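Beta-glycosidase (Bacteroides caccae, PDB 6T2R) probably hydrolyses internal beta-galactosidic linkages of mucin O-glycans, as an endo-acting glycoside hydrolase of family 16. Local coordinates at residues A[31-36]-A[44-49]; A[110-115]-A[124-129]; A[147-150]-A[155-158]; A[187-192]-A[255-260]. All coordinates share one frame; numbering follows the deposited sequence.

Contact 1: residues A[31-36]-A[44-49]; sequences LVWEDN and TSVWSR
Trp-33 and Asp-35, two residues apart on bulged strand 29-35 of the family 16 beta-sandwich, meet Val-46 and Trp-47 in the segment that leads into strand 48-49. The polar link is a single hydrogen bond: Trp-47 NE1 donates to Asp-35 OD2 at 2.9 Å, with an N-H...O angle of 153°. The acceptor lies in the indole plane, whereas the bond reaches OD2 on its anti side, tilted 31° out of the carboxylate plane. With CG of Asp-35 anti to the backbone N (chi1 -166°), the carboxylate is carried out to the indole edge; its other oxygen, OD1, accepts from Phe-37 N. Beside this bond, Trp-33 and Val-46 lie alongside each other, pointing in opposite directions, CZ2 of Trp-33 3.8 Å from CG1 of Val-46. The same CG1 also sits over one face of Trp-47, near the rim, so one methyl is shared by two indoles. Arg-103 adds a cation-pi contact to Trp-33. Strand 29-35 pairs antiparallel with 251-263, the pairing interrupted by a classic beta bulge in which Val-32 and Trp-33 both face His-260, while Trp-47 packs on Leu-97 of strand 92-98 and on Leu-230 and Ile-232 of strand 228-233.

Contact 2: residues A[110-115]-A[124-129]; sequences IEVRAR and PAIWTL
Val-112 and Ile-126 meet tip to tip at the heart of the sandwich, where strands 110-115 and 125-129 face each other from opposing layers. Their axes come within 9.1 Å and run nearly antiparallel, at 159°, a spacing bridged by side chains alone. The tight part is a double methyl contact: Val-112 CG1 lies 3.7 Å from Ile-126 CD1, and Val-112 CG2 lies 3.8 Å from Ile-126 CG2. Ile-126 achieves this by setting CG1 anti to its carbonyl carbon (chi1 -58°) and then extending, which sends CD1 to one branch of the valine while CG2 meets the other. Packing slackens along the strands in both directions. Ala-114 CB only grazes Ile-126 CD1 at 4.5 Å, and Ile-110 CD1 stands 4.2 Å from Thr-128 CG2. The threonine offers its methyl here; its hydroxyl OG1 is hydrogen-bonded to Gln-228. On the other face of strand 110-115, Glu-111 and Arg-113 point away from this core and are partly exposed. The closest contacts are all between methyl groups in a buried setting, so the two layers adhere here by dispersion and the hydrophobic effect, without a directional bond to fix their register.

Contact 3: residues A[147-150]-A[155-158]; sequences MERL and IVYQ
Glu-148 and Tyr-157 form an antiparallel hydrogen-bonded pair: Tyr-157 N donates to Glu-148 O at 2.9 Å (162°), and Glu-148 N donates to Tyr-157 O at 3.1 Å, a more bent bond at 143°. Toward the turn the strands draw apart, and a water takes over the next link, donating to Ile-155 O at 2.8 Å and accepting from Leu-150 N at 3.0 Å. Tyr-157 and Leu-150 meet at about a right angle, CE1 of the tyrosine lying 3.8 Å from CD2 of the leucine; Trp-240 touches both, edge-to-face with the phenol ring. Across the sheet from Glu-148 and Tyr-157, Val-156 CG1 fits against two chains that cross it steeply, Arg-149 CG at 3.7 Å and Met-147 CG at 4.0 Å. Arg-149 is bent at chi2 and chi3, which turns its guanidinium from the valine toward Asp-153, whose carbonyl takes a hydrogen bond from NH1. Met-147 and Val-156 also pack on Tyr-190 of strand 187-195. The first segment carries the end of a Glu-x-Asp-x-x-Glu sequence, Glu-143, Asp-145 and Glu-148, that matches the family 16 signature. In relatives this motif supplies the catalytic carboxylates, so the hairpin probably forms part of the active-site cleft.

Contact 4: residues A[187-192]-A[255-260]; sequences FNVYGV and VDWVRH. With SO4 (sulfate ion), chain B.
Asp-256 OD2 is held in a salt bridge by Arg-113 NH1, while the methylene of the same aspartate packs against Phe-187. CB of Asp-256 lies 3.8 Å from CE1 of Phe-187; the two side chains cross at about a right angle, with the carboxylate and the phenyl ring inclined at 50°. Further along, Val-189 presents its branches to the far corner of the Trp-257 indole, with CH2 of the tryptophan 3.8 Å from CG1 of the valine and 4.2 Å from CG2. The indole is swung there by a first torsion of 48°, which puts CG of Trp-257 between its own backbone N and carbonyl carbon. Arg-259 lies flat against this indole, NE sitting 3.6 Å above the ring plane and over its centre, an arrangement that should hold the ring's rotation. At the far end of 255-260, His-260 NE2 donates at 2.6 Å to O1 of a sulfate ion, probably from the crystallisation liquor, which is also bound by His-106 N and Gln-262 NE2; His-260 ND1 is hydrogen-bonded to Arg-109 O. Between the two segments runs strand 108-116, paired antiparallel with both 187-195 and 251-263. The side chains therefore meet over this central strand, where Asp-256 and Trp-257 form a classic beta bulge facing Arg-113.

Overall arrangement
Contacts 2 and 4 are the most closely set, their centres 6 Å apart, because strand 108-116 of contact 2 runs between the two strands of contact 4. Contact 1 lies 12 Å from contact 4 between centres and joins it through paired strands, with Trp-33 O near His-260 N at 2.9 Å. Contact 3 follows contact 2 at 10 Å between centres, linked by Ile-126 N to Met-147 O at 2.8 Å. Contacts 1 and 3 stand 23 Å apart between centres, on opposite sides of the chain's centre. Contact 3 holds the last glutamate, Glu-148, of the probable catalytic motif, whereas the sulfate lies by contacts 1 and 4, about 5 Å from the Trp-33 side chain.

Contact 1: residues A[31-36]-A[44-49]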
loop_
_atom_site.group_PDB
_atom_site.type_symbol
_atom_site.label_atom_id
_atom_site.label_comp_id
_atom_site.label_asym_id
_atom_site.label_seq_id
_atom_site.Cartn_x
_atom_site.Cartn_y
_atom_site.Cartn_z
ATOM N N LEU A 31 -19.069 4.794 3.209
ATOM C CA LEU A 31 -18.224 4.773 1.980
ATOM C C LEU A 31 -18.210 6.186 1.398
ATOM O O LEU A 31 -19.264 6.662 1.030
ATOM C CB LEU A 31 -18.762 3.747 0.970
ATOM C CG LEU A 31 -17.906 3.580 -0.292
ATOM C CD1 LEU A 31 -16.564 2.936 0.029
ATOM C CD2 LEU A 31 -18.628 2.748 -1.328
ATOM N N VAL A 32 -17.067 6.869 1.437
ATOM C CA VAL A 32 -16.896 8.274 0.943
ATOM C C VAL A 32 -16.257 8.225 -0.461
ATOM O O VAL A 32 -16.431 9.195 -1.201
ATOM C CB VAL A 32 -16.052 9.155 1.895
ATOM C CG1 VAL A 32 -16.738 9.352 3.250
ATOM C CG2 VAL A 32 -14.608 8.633 2.073
ATOM N N TRP A 33 -15.561 7.138 -0.830
ATOM C CA TRP A 33 -14.894 7.015 -2.151
ATOM C C TRP A 33 -14.550 5.556 -2.451
ATOM O O TRP A 33 -14.211 4.810 -1.511
ATOM C CB TRP A 33 -13.661 7.914 -2.181
ATOM C CG TRP A 33 -12.943 7.851 -3.489
ATOM C CD1 TRP A 33 -13.237 8.555 -4.623
ATOM C CD2 TRP A 33 -11.844 6.994 -3.834
ATOM N NE1 TRP A 33 -12.382 8.206 -5.646
ATOM C CE2 TRP A 33 -11.523 7.243 -5.195
ATOM C CE3 TRP A 33 -11.114 6.031 -3.146
ATOM C CZ2 TRP A 33 -10.468 6.608 -5.842
ATOM C CZ3 TRP A 33 -10.071 5.411 -3.783
ATOM C CH2 TRP A 33 -9.755 5.682 -5.114
ATOM N N GLU A 34 -14.680 5.161 -3.717
ATOM C CA GLU A 34 -14.246 3.841 -4.179
ATOM C C GLU A 34 -13.707 3.930 -5.613
ATOM O O GLU A 34 -14.070 4.820 -6.366
ATOM C CB GLU A 34 -15.392 2.839 -4.023
ATOM C CG GLU A 34 -16.488 2.954 -5.076
ATOM C CD GLU A 34 -17.642 1.993 -4.851
ATOM O OE1 GLU A 34 -17.411 0.857 -4.396
ATOM O OE2 GLU A 34 -18.768 2.409 -5.083
ATOM N N ASP A 35 -12.871 2.971 -5.963
ATOM C CA ASP A 35 -12.495 2.698 -7.363
ATOM C C ASP A 35 -12.661 1.193 -7.620
ATOM O O ASP A 35 -11.978 0.413 -6.938
ATOM C CB ASP A 35 -11.085 3.212 -7.612
ATOM C CG ASP A 35 -10.767 3.268 -9.087
ATOM O OD1 ASP A 35 -11.479 2.575 -9.824
ATOM O OD2 ASP A 35 -9.809 4.010 -9.470
ATOM N N ASN A 36 -13.520 0.814 -8.580
ATOM C CA ASN A 36 -13.759 -0.596 -8.991
ATOM C C ASN A 36 -12.989 -0.956 -10.255
ATOM O O ASN A 36 -13.235 -2.072 -10.779
ATOM C CB ASN A 36 -15.237 -0.894 -9.210
ATOM C CG ASN A 36 -15.915 -1.067 -7.875
ATOM O OD1 ASN A 36 -15.523 -1.921 -7.080
ATOM N ND2 ASN A 36 -16.878 -0.210 -7.603
ATOM N N THR A 44 -7.441 8.754 -14.577
ATOM C CA THR A 44 -6.208 9.577 -14.669
ATOM C C THR A 44 -6.314 10.736 -13.701
ATOM O O THR A 44 -5.271 11.364 -13.423
ATOM C CB THR A 44 -5.939 10.108 -16.080
ATOM O OG1 THR A 44 -7.151 10.709 -16.525
ATOM C CG2 THR A 44 -5.503 9.018 -17.022
ATOM N N SER A 45 -7.517 10.999 -13.216
ATOM C CA SER A 45 -7.763 12.030 -12.190
ATOM C C SER A 45 -7.423 11.471 -10.805
ATOM O O SER A 45 -7.444 12.228 -9.844
ATOM C CB SER A 45 -9.165 12.501 -12.236
ATOM O OG SER A 45 -10.017 11.527 -11.662
ATOM N N VAL A 46 -7.109 10.193 -10.685
ATOM C CA VAL A 46 -6.834 9.592 -9.356
ATOM C C VAL A 46 -5.431 9.011 -9.345
ATOM O O VAL A 46 -4.750 9.224 -8.343
ATOM C CB VAL A 46 -7.883 8.522 -9.006
ATOM C CG1 VAL A 46 -7.434 7.687 -7.825
ATOM C CG2 VAL A 46 -9.237 9.161 -8.732
ATOM N N TRP A 47 -5.079 8.263 -10.394
ATOM C CA TRP A 47 -3.871 7.407 -10.482
ATOM C C TRP A 47 -2.866 7.961 -11.501
ATOM O O TRP A 47 -3.281 8.584 -12.503
ATOM C CB TRP A 47 -4.247 5.986 -10.869
ATOM C CG TRP A 47 -5.178 5.324 -9.911
ATOM C CD1 TRP A 47 -6.509 5.086 -10.084
ATOM C CD2 TRP A 47 -4.844 4.788 -8.630
ATOM N NE1 TRP A 47 -7.026 4.446 -8.989
ATOM C CE2 TRP A 47 -6.027 4.236 -8.088
ATOM C CE3 TRP A 47 -3.668 4.723 -7.880
ATOM C CZ2 TRP A 47 -6.058 3.597 -6.849
ATOM C CZ3 TRP A 47 -3.707 4.103 -6.654
ATOM C CH2 TRP A 47 -4.886 3.566 -6.137
ATOM N N SER A 48 -1.591 7.730 -11.225
ATOM C CA SER A 48 -0.450 7.892 -12.151
ATOM C C SER A 48 0.436 6.666 -11.975
ATOM O O SER A 48 0.451 6.057 -10.836
ATOM C CB SER A 48 0.312 9.174 -11.865
ATOM O OG SER A 48 -0.531 10.313 -11.897
ATOM N N ARG A 49 1.133 6.291 -13.039
ATOM C CA ARG A 49 2.165 5.231 -12.988
ATOM C C ARG A 49 3.320 5.719 -12.128
ATOM O O ARG A 49 3.619 6.945 -12.134
ATOM C CB ARG A 49 2.640 4.822 -14.386
ATOM C CG ARG A 49 1.553 4.162 -15.219
ATOM C CD ARG A 49 2.087 3.557 -16.514
ATOM N NE ARG A 49 0.998 2.877 -17.196
ATOM C CZ ARG A 49 1.032 2.394 -18.436
ATOM N NH1 ARG A 49 2.123 2.446 -19.169
ATOM N NH2 ARG A 49 -0.031 1.805 -18.919
#

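Contact 2: residues A[110-115]-A[124-129]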
loop_
_atom_site.group_PDB
_atom_site.type_symbol
_atom_site.label_atom_id
_atom_site.label_comp_id
_atom_site.label_asym_id
_atom_site.label_seq_id
_atom_site.Cartn_x
_atom_site.Cartn_y
_atom_site.Cartn_z
ATOM N N ILE A 110 -8.948 2.588 4.926
ATOM C CA ILE A 110 -8.549 2.321 3.521
ATOM C C ILE A 110 -8.516 0.818 3.355
ATOM O O ILE A 110 -7.818 0.155 4.172
ATOM C CB ILE A 110 -7.205 2.988 3.215
ATOM C CG1 ILE A 110 -7.265 4.479 3.536
ATOM C CG2 ILE A 110 -6.858 2.766 1.771
ATOM C CD1 ILE A 110 -5.980 5.228 3.276
ATOM N N GLU A 111 -9.227 0.296 2.360
ATOM C CA GLU A 111 -9.241 -1.166 2.106
ATOM C C GLU A 111 -8.995 -1.392 0.625
ATOM O O GLU A 111 -9.492 -0.585 -0.226
ATOM C CB GLU A 111 -10.550 -1.871 2.455
ATOM C CG GLU A 111 -10.919 -1.821 3.915
ATOM C CD GLU A 111 -12.292 -2.431 4.199
ATOM O OE1 GLU A 111 -13.113 -2.429 3.301
ATOM O OE2 GLU A 111 -12.521 -2.915 5.322
ATOM N N VAL A 112 -8.215 -2.427 0.348
ATOM C CA VAL A 112 -7.902 -2.840 -1.045
ATOM C C VAL A 112 -8.131 -4.342 -1.128
ATOM O O VAL A 112 -7.556 -5.101 -0.272
ATOM C CB VAL A 112 -6.464 -2.441 -1.434
ATOM C CG1 VAL A 112 -6.118 -2.869 -2.854
ATOM C CG2 VAL A 112 -6.251 -0.949 -1.259
ATOM N N ARG A 113 -8.867 -4.766 -2.146
ATOM C CA ARG A 113 -9.136 -6.206 -2.366
ATOM C C ARG A 113 -8.282 -6.665 -3.553
ATOM O O ARG A 113 -8.389 -6.077 -4.671
ATOM C CB ARG A 113 -10.643 -6.450 -2.514
ATOM C CG ARG A 113 -10.964 -7.904 -2.829
ATOM C CD ARG A 113 -12.452 -8.169 -2.904
ATOM N NE ARG A 113 -12.750 -9.588 -2.735
ATOM C CZ ARG A 113 -13.136 -10.410 -3.715
ATOM N NH1 ARG A 113 -13.228 -9.987 -4.965
ATOM N NH2 ARG A 113 -13.362 -11.678 -3.449
ATOM N N ALA A 114 -7.449 -7.678 -3.331
ATOM C CA ALA A 114 -6.379 -8.061 -4.267
ATOM C C ALA A 114 -6.152 -9.553 -4.168
ATOM O O ALA A 114 -6.258 -10.121 -3.039
ATOM C CB ALA A 114 -5.094 -7.326 -3.944
ATOM N N ARG A 115 -5.784 -10.135 -5.308
ATOM C CA ARG A 115 -5.350 -11.540 -5.414
ATOM C C ARG A 115 -3.876 -11.528 -5.819
ATOM O O ARG A 115 -3.550 -10.828 -6.767
ATOM C CB ARG A 115 -6.270 -12.283 -6.384
ATOM C CG ARG A 115 -5.858 -13.735 -6.611
ATOM C CD ARG A 115 -6.977 -14.643 -7.120
ATOM N NE ARG A 115 -7.406 -14.158 -8.406
ATOM C CZ ARG A 115 -8.594 -14.366 -8.969
ATOM N NH1 ARG A 115 -9.535 -15.055 -8.359
ATOM N NH2 ARG A 115 -8.863 -13.821 -10.134
ATOM N N PRO A 124 4.965 -7.611 -3.788
ATOM C CA PRO A 124 3.932 -6.601 -4.035
ATOM C C PRO A 124 3.483 -5.939 -2.723
ATOM O O PRO A 124 3.440 -6.616 -1.733
ATOM C CB PRO A 124 2.773 -7.407 -4.617
ATOM C CG PRO A 124 3.012 -8.792 -4.023
ATOM C CD PRO A 124 4.505 -8.967 -4.125
ATOM N N ALA A 125 3.220 -4.637 -2.761
ATOM C CA ALA A 125 2.894 -3.829 -1.573
ATOM C C ALA A 125 1.664 -2.967 -1.824
ATOM O O ALA A 125 1.397 -2.572 -2.983
ATOM C CB ALA A 125 4.080 -2.975 -1.166
ATOM N N ILE A 126 0.943 -2.666 -0.747
ATOM C CA ILE A 126 -0.148 -1.652 -0.687
ATOM C C ILE A 126 0.191 -0.762 0.503
ATOM O O ILE A 126 0.346 -1.286 1.614
ATOM C CB ILE A 126 -1.517 -2.340 -0.521
ATOM C CG1 ILE A 126 -1.794 -3.315 -1.669
ATOM C CG2 ILE A 126 -2.616 -1.306 -0.353
ATOM C CD1 ILE A 126 -2.958 -4.271 -1.470
ATOM N N TRP A 127 0.306 0.539 0.305
ATOM C CA TRP A 127 0.898 1.364 1.365
ATOM C C TRP A 127 0.616 2.828 1.127
ATOM O O TRP A 127 0.190 3.188 -0.001
ATOM C CB TRP A 127 2.385 1.037 1.466
ATOM C CG TRP A 127 3.232 1.248 0.250
ATOM C CD1 TRP A 127 3.140 0.650 -0.980
ATOM C CD2 TRP A 127 4.455 2.015 0.220
ATOM N NE1 TRP A 127 4.189 1.039 -1.780
ATOM C CE2 TRP A 127 5.000 1.877 -1.074
ATOM C CE3 TRP A 127 5.116 2.823 1.163
ATOM C CZ2 TRP A 127 6.176 2.506 -1.444
ATOM C CZ3 TRP A 127 6.285 3.456 0.797
ATOM C CH2 TRP A 127 6.799 3.286 -0.491
ATOM N N THR A 128 0.822 3.625 2.174
ATOM C CA THR A 128 0.589 5.075 2.142
ATOM C C THR A 128 1.778 5.844 2.714
ATOM O O THR A 128 2.486 5.342 3.589
ATOM C CB THR A 128 -0.703 5.461 2.866
ATOM O OG1 THR A 128 -0.457 5.423 4.275
ATOM C CG2 THR A 128 -1.866 4.595 2.431
ATOM N N LEU A 129 1.938 7.039 2.155
ATOM C CA LEU A 129 2.952 8.071 2.452
ATOM C C LEU A 129 2.215 9.393 2.617
ATOM O O LEU A 129 1.080 9.508 2.184
ATOM C CB LEU A 129 3.957 8.112 1.296
ATOM C CG LEU A 129 4.932 6.935 1.262
ATOM C CD1 LEU A 129 5.861 7.080 0.091
ATOM C CD2 LEU A 129 5.705 6.815 2.573
#

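Contact 3: residues A[147-150]-A[155-158]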
loop_
_atom_site.group_PDB
_atom_site.type_symbol
_atom_site.label_atom_id
_atom_site.label_comp_id
_atom_site.label_asym_id
_atom_site.label_seq_id
_atom_site.Cartn_x
_atom_site.Cartn_y
_atom_site.Cartn_z
ATOM N N MET A 147 -0.092 -3.755 3.114
ATOM C CA MET A 147 0.217 -5.146 2.680
ATOM C C MET A 147 1.624 -5.217 2.076
ATOM O O MET A 147 1.958 -4.388 1.220
ATOM C CB MET A 147 -0.826 -5.584 1.649
ATOM C CG MET A 147 -0.836 -7.056 1.309
ATOM S SD MET A 147 0.513 -7.564 0.232
ATOM C CE MET A 147 0.077 -6.689 -1.279
ATOM N N GLU A 148 2.401 -6.204 2.509
ATOM C CA GLU A 148 3.623 -6.700 1.844
ATOM C C GLU A 148 3.560 -8.225 1.837
ATOM O O GLU A 148 3.262 -8.770 2.880
ATOM C CB GLU A 148 4.806 -6.158 2.615
ATOM C CG GLU A 148 4.734 -4.649 2.696
ATOM C CD GLU A 148 6.054 -4.017 2.974
ATOM O OE1 GLU A 148 6.309 -3.749 4.189
ATOM O OE2 GLU A 148 6.808 -3.833 2.003
ATOM N N ARG A 149 3.686 -8.859 0.676
ATOM C CA ARG A 149 3.712 -10.341 0.558
ATOM C C ARG A 149 5.006 -10.764 -0.163
ATOM O O ARG A 149 5.192 -10.480 -1.369
ATOM C CB ARG A 149 2.431 -10.857 -0.101
ATOM C CG ARG A 149 2.079 -12.286 0.298
ATOM C CD ARG A 149 3.063 -13.346 -0.190
ATOM N NE ARG A 149 2.882 -13.450 -1.618
ATOM C CZ ARG A 149 2.070 -14.322 -2.215
ATOM N NH1 ARG A 149 1.447 -15.258 -1.525
ATOM N NH2 ARG A 149 1.895 -14.260 -3.520
ATOM N N LEU A 150 5.845 -11.467 0.581
ATOM C CA LEU A 150 7.189 -11.939 0.160
ATOM C C LEU A 150 7.079 -13.306 -0.519
ATOM O O LEU A 150 6.527 -14.253 0.092
ATOM C CB LEU A 150 8.070 -12.060 1.410
ATOM C CG LEU A 150 8.939 -10.853 1.769
ATOM C CD1 LEU A 150 8.222 -9.539 1.525
ATOM C CD2 LEU A 150 9.406 -10.937 3.209
ATOM N N ILE A 155 1.455 -15.734 4.343
ATOM C CA ILE A 155 1.225 -14.627 5.322
ATOM C C ILE A 155 1.569 -13.307 4.640
ATOM O O ILE A 155 2.326 -13.342 3.662
ATOM C CB ILE A 155 2.100 -14.813 6.560
ATOM C CG1 ILE A 155 3.575 -14.859 6.139
ATOM C CG2 ILE A 155 1.623 -16.025 7.371
ATOM C CD1 ILE A 155 4.578 -14.547 7.232
ATOM N N VAL A 156 1.068 -12.202 5.183
ATOM C CA VAL A 156 1.482 -10.841 4.756
ATOM C C VAL A 156 1.974 -10.113 5.999
ATOM O O VAL A 156 1.551 -10.468 7.120
ATOM C CB VAL A 156 0.356 -10.049 4.074
ATOM C CG1 VAL A 156 -0.129 -10.721 2.802
ATOM C CG2 VAL A 156 -0.787 -9.765 5.035
ATOM N N TYR A 157 2.814 -9.120 5.772
ATOM C CA TYR A 157 3.281 -8.148 6.785
ATOM C C TYR A 157 2.381 -6.919 6.688
ATOM O O TYR A 157 2.132 -6.409 5.570
ATOM C CB TYR A 157 4.748 -7.803 6.543
ATOM C CG TYR A 157 5.704 -8.964 6.699
ATOM C CD1 TYR A 157 5.766 -9.979 5.751
ATOM C CD2 TYR A 157 6.573 -9.032 7.767
ATOM C CE1 TYR A 157 6.641 -11.042 5.876
ATOM C CE2 TYR A 157 7.468 -10.085 7.901
ATOM C CZ TYR A 157 7.500 -11.090 6.953
ATOM O OH TYR A 157 8.364 -12.128 7.083
ATOM N N GLN A 158 1.958 -6.428 7.840
ATOM C CA GLN A 158 1.464 -5.048 7.985
ATOM C C GLN A 158 2.420 -4.327 8.953
ATOM O O GLN A 158 2.837 -4.955 9.967
ATOM C CB GLN A 158 -0.002 -5.114 8.404
ATOM C CG GLN A 158 -0.887 -5.826 7.367
ATOM C CD GLN A 158 -2.351 -5.789 7.746
ATOM O OE1 GLN A 158 -2.753 -6.421 8.734
ATOM N NE2 GLN A 158 -3.144 -5.033 6.993
HETATM O O HOH W 1 4.898 -12.432 3.245
#

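Contact 4: residues A[187-192]-A[255-260]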
loop_
_atom_site.group_PDB
_atom_site.type_symbol
_atom_site.label_atom_id
_atom_site.label_comp_id
_atom_site.label_asym_id
_atom_site.label_seq_id
_atom_site.Cartn_x
_atom_site.Cartn_y
_atom_site.Cartn_z
ATOM N N PHE A 187 -8.663 -13.822 -3.427
ATOM C CA PHE A 187 -8.753 -12.394 -3.071
ATOM C C PHE A 187 -8.758 -12.290 -1.543
ATOM O O PHE A 187 -9.371 -13.123 -0.849
ATOM C CB PHE A 187 -9.997 -11.718 -3.648
ATOM C CG PHE A 187 -9.901 -11.409 -5.121
ATOM C CD1 PHE A 187 -9.264 -10.250 -5.561
ATOM C CD2 PHE A 187 -10.479 -12.244 -6.066
ATOM C CE1 PHE A 187 -9.151 -9.970 -6.912
ATOM C CE2 PHE A 187 -10.383 -11.940 -7.410
ATOM C CZ PHE A 187 -9.700 -10.825 -7.837
ATOM N N ASN A 188 -8.082 -11.272 -1.026
ATOM C CA ASN A 188 -8.113 -10.943 0.410
ATOM C C ASN A 188 -8.312 -9.439 0.478
ATOM O O ASN A 188 -7.923 -8.737 -0.482
ATOM C CB ASN A 188 -6.838 -11.407 1.080
ATOM C CG ASN A 188 -6.615 -12.903 0.982
ATOM O OD1 ASN A 188 -7.062 -13.636 1.843
ATOM N ND2 ASN A 188 -5.855 -13.358 -0.011
ATOM N N VAL A 189 -8.869 -8.956 1.570
ATOM C CA VAL A 189 -9.087 -7.497 1.789
ATOM C C VAL A 189 -8.076 -6.979 2.825
ATOM O O VAL A 189 -8.215 -7.337 4.005
ATOM C CB VAL A 189 -10.528 -7.216 2.234
ATOM C CG1 VAL A 189 -10.762 -5.711 2.404
ATOM C CG2 VAL A 189 -11.527 -7.817 1.242
ATOM N N TYR A 190 -7.130 -6.147 2.389
ATOM C CA TYR A 190 -6.101 -5.497 3.238
ATOM C C TYR A 190 -6.606 -4.126 3.658
ATOM O O TYR A 190 -7.019 -3.341 2.774
ATOM C CB TYR A 190 -4.762 -5.494 2.493
ATOM C CG TYR A 190 -4.370 -6.875 2.015
ATOM C CD1 TYR A 190 -3.800 -7.786 2.883
ATOM C CD2 TYR A 190 -4.653 -7.303 0.723
ATOM C CE1 TYR A 190 -3.470 -9.063 2.473
ATOM C CE2 TYR A 190 -4.332 -8.577 0.288
ATOM C CZ TYR A 190 -3.725 -9.454 1.168
ATOM O OH TYR A 190 -3.383 -10.712 0.758
ATOM N N GLY A 191 -6.600 -3.864 4.966
ATOM C CA GLY A 191 -7.163 -2.629 5.539
ATOM C C GLY A 191 -6.347 -2.049 6.694
ATOM O O GLY A 191 -5.614 -2.798 7.396
ATOM N N VAL A 192 -6.405 -0.729 6.836
ATOM C CA VAL A 192 -5.893 0.020 8.007
ATOM C C VAL A 192 -6.970 1.040 8.366
ATOM O O VAL A 192 -7.597 1.581 7.406
ATOM C CB VAL A 192 -4.527 0.669 7.727
ATOM C CG1 VAL A 192 -4.606 1.825 6.702
ATOM C CG2 VAL A 192 -3.858 1.108 9.036
ATOM N N VAL A 255 -6.052 -6.425 -8.704
ATOM C CA VAL A 255 -6.766 -5.544 -7.756
ATOM C C VAL A 255 -8.204 -5.366 -8.234
ATOM O O VAL A 255 -8.436 -4.755 -9.303
ATOM C CB VAL A 255 -6.023 -4.217 -7.603
ATOM C CG1 VAL A 255 -6.589 -3.400 -6.461
ATOM C CG2 VAL A 255 -4.527 -4.454 -7.427
ATOM N N ASP A 256 -9.118 -5.861 -7.409
ATOM C CA ASP A 256 -10.581 -5.761 -7.595
ATOM C C ASP A 256 -11.040 -4.335 -7.300
ATOM O O ASP A 256 -11.804 -3.782 -8.138
ATOM C CB ASP A 256 -11.259 -6.801 -6.708
ATOM C CG ASP A 256 -12.724 -7.034 -7.005
ATOM O OD1 ASP A 256 -13.215 -6.520 -8.030
ATOM O OD2 ASP A 256 -13.352 -7.714 -6.184
ATOM N N TRP A 257 -10.642 -3.756 -6.150
ATOM C CA TRP A 257 -11.121 -2.395 -5.761
ATOM C C TRP A 257 -10.311 -1.782 -4.618
ATOM O O TRP A 257 -9.603 -2.496 -3.882
ATOM C CB TRP A 257 -12.637 -2.345 -5.413
ATOM C CG TRP A 257 -13.156 -3.400 -4.466
ATOM C CD1 TRP A 257 -13.953 -4.463 -4.808
ATOM C CD2 TRP A 257 -12.990 -3.496 -3.031
ATOM N NE1 TRP A 257 -14.238 -5.224 -3.705
ATOM C CE2 TRP A 257 -13.685 -4.649 -2.603
ATOM C CE3 TRP A 257 -12.298 -2.749 -2.066
ATOM C CZ2 TRP A 257 -13.709 -5.065 -1.272
ATOM C CZ3 TRP A 257 -12.306 -3.169 -0.752
ATOM C CH2 TRP A 257 -13.029 -4.288 -0.354
ATOM N N VAL A 258 -10.498 -0.471 -4.466
ATOM C CA VAL A 258 -10.055 0.316 -3.295
ATOM C C VAL A 258 -11.302 0.943 -2.725
ATOM O O VAL A 258 -12.042 1.546 -3.519
ATOM C CB VAL A 258 -9.049 1.406 -3.677
ATOM C CG1 VAL A 258 -8.587 2.181 -2.454
ATOM C CG2 VAL A 258 -7.869 0.820 -4.430
ATOM N N ARG A 259 -11.485 0.850 -1.407
ATOM C CA ARG A 259 -12.621 1.534 -0.729
ATOM C C ARG A 259 -12.087 2.353 0.432
ATOM O O ARG A 259 -11.173 1.916 1.120
ATOM C CB ARG A 259 -13.722 0.568 -0.279
ATOM C CG ARG A 259 -14.501 -0.027 -1.446
ATOM C CD ARG A 259 -15.229 -1.274 -0.978
ATOM N NE ARG A 259 -16.036 -1.871 -2.027
ATOM C CZ ARG A 259 -16.672 -3.011 -1.886
ATOM N NH1 ARG A 259 -16.635 -3.661 -0.740
ATOM N NH2 ARG A 259 -17.354 -3.508 -2.882
ATOM N N HIS A 260 -12.659 3.540 0.573
ATOM C CA HIS A 260 -12.326 4.506 1.627
ATOM C C HIS A 260 -13.608 4.783 2.387
ATOM O O HIS A 260 -14.580 5.177 1.754
ATOM C CB HIS A 260 -11.669 5.731 0.993
ATOM C CG HIS A 260 -11.165 6.702 1.984
ATOM N ND1 HIS A 260 -10.612 6.299 3.143
ATOM C CD2 HIS A 260 -11.153 8.049 1.974
ATOM C CE1 HIS A 260 -10.239 7.357 3.828
ATOM N NE2 HIS A 260 -10.576 8.453 3.130
HETATM S S SO4 B . -11.497 11.792 2.594
HETATM O O1 SO4 B . -10.328 11.006 2.985
HETATM O O2 SO4 B . -12.014 11.300 1.328
HETATM O O3 SO4 B . -11.101 13.156 2.443
HETATM O O4 SO4 B . -12.523 11.651 3.598
#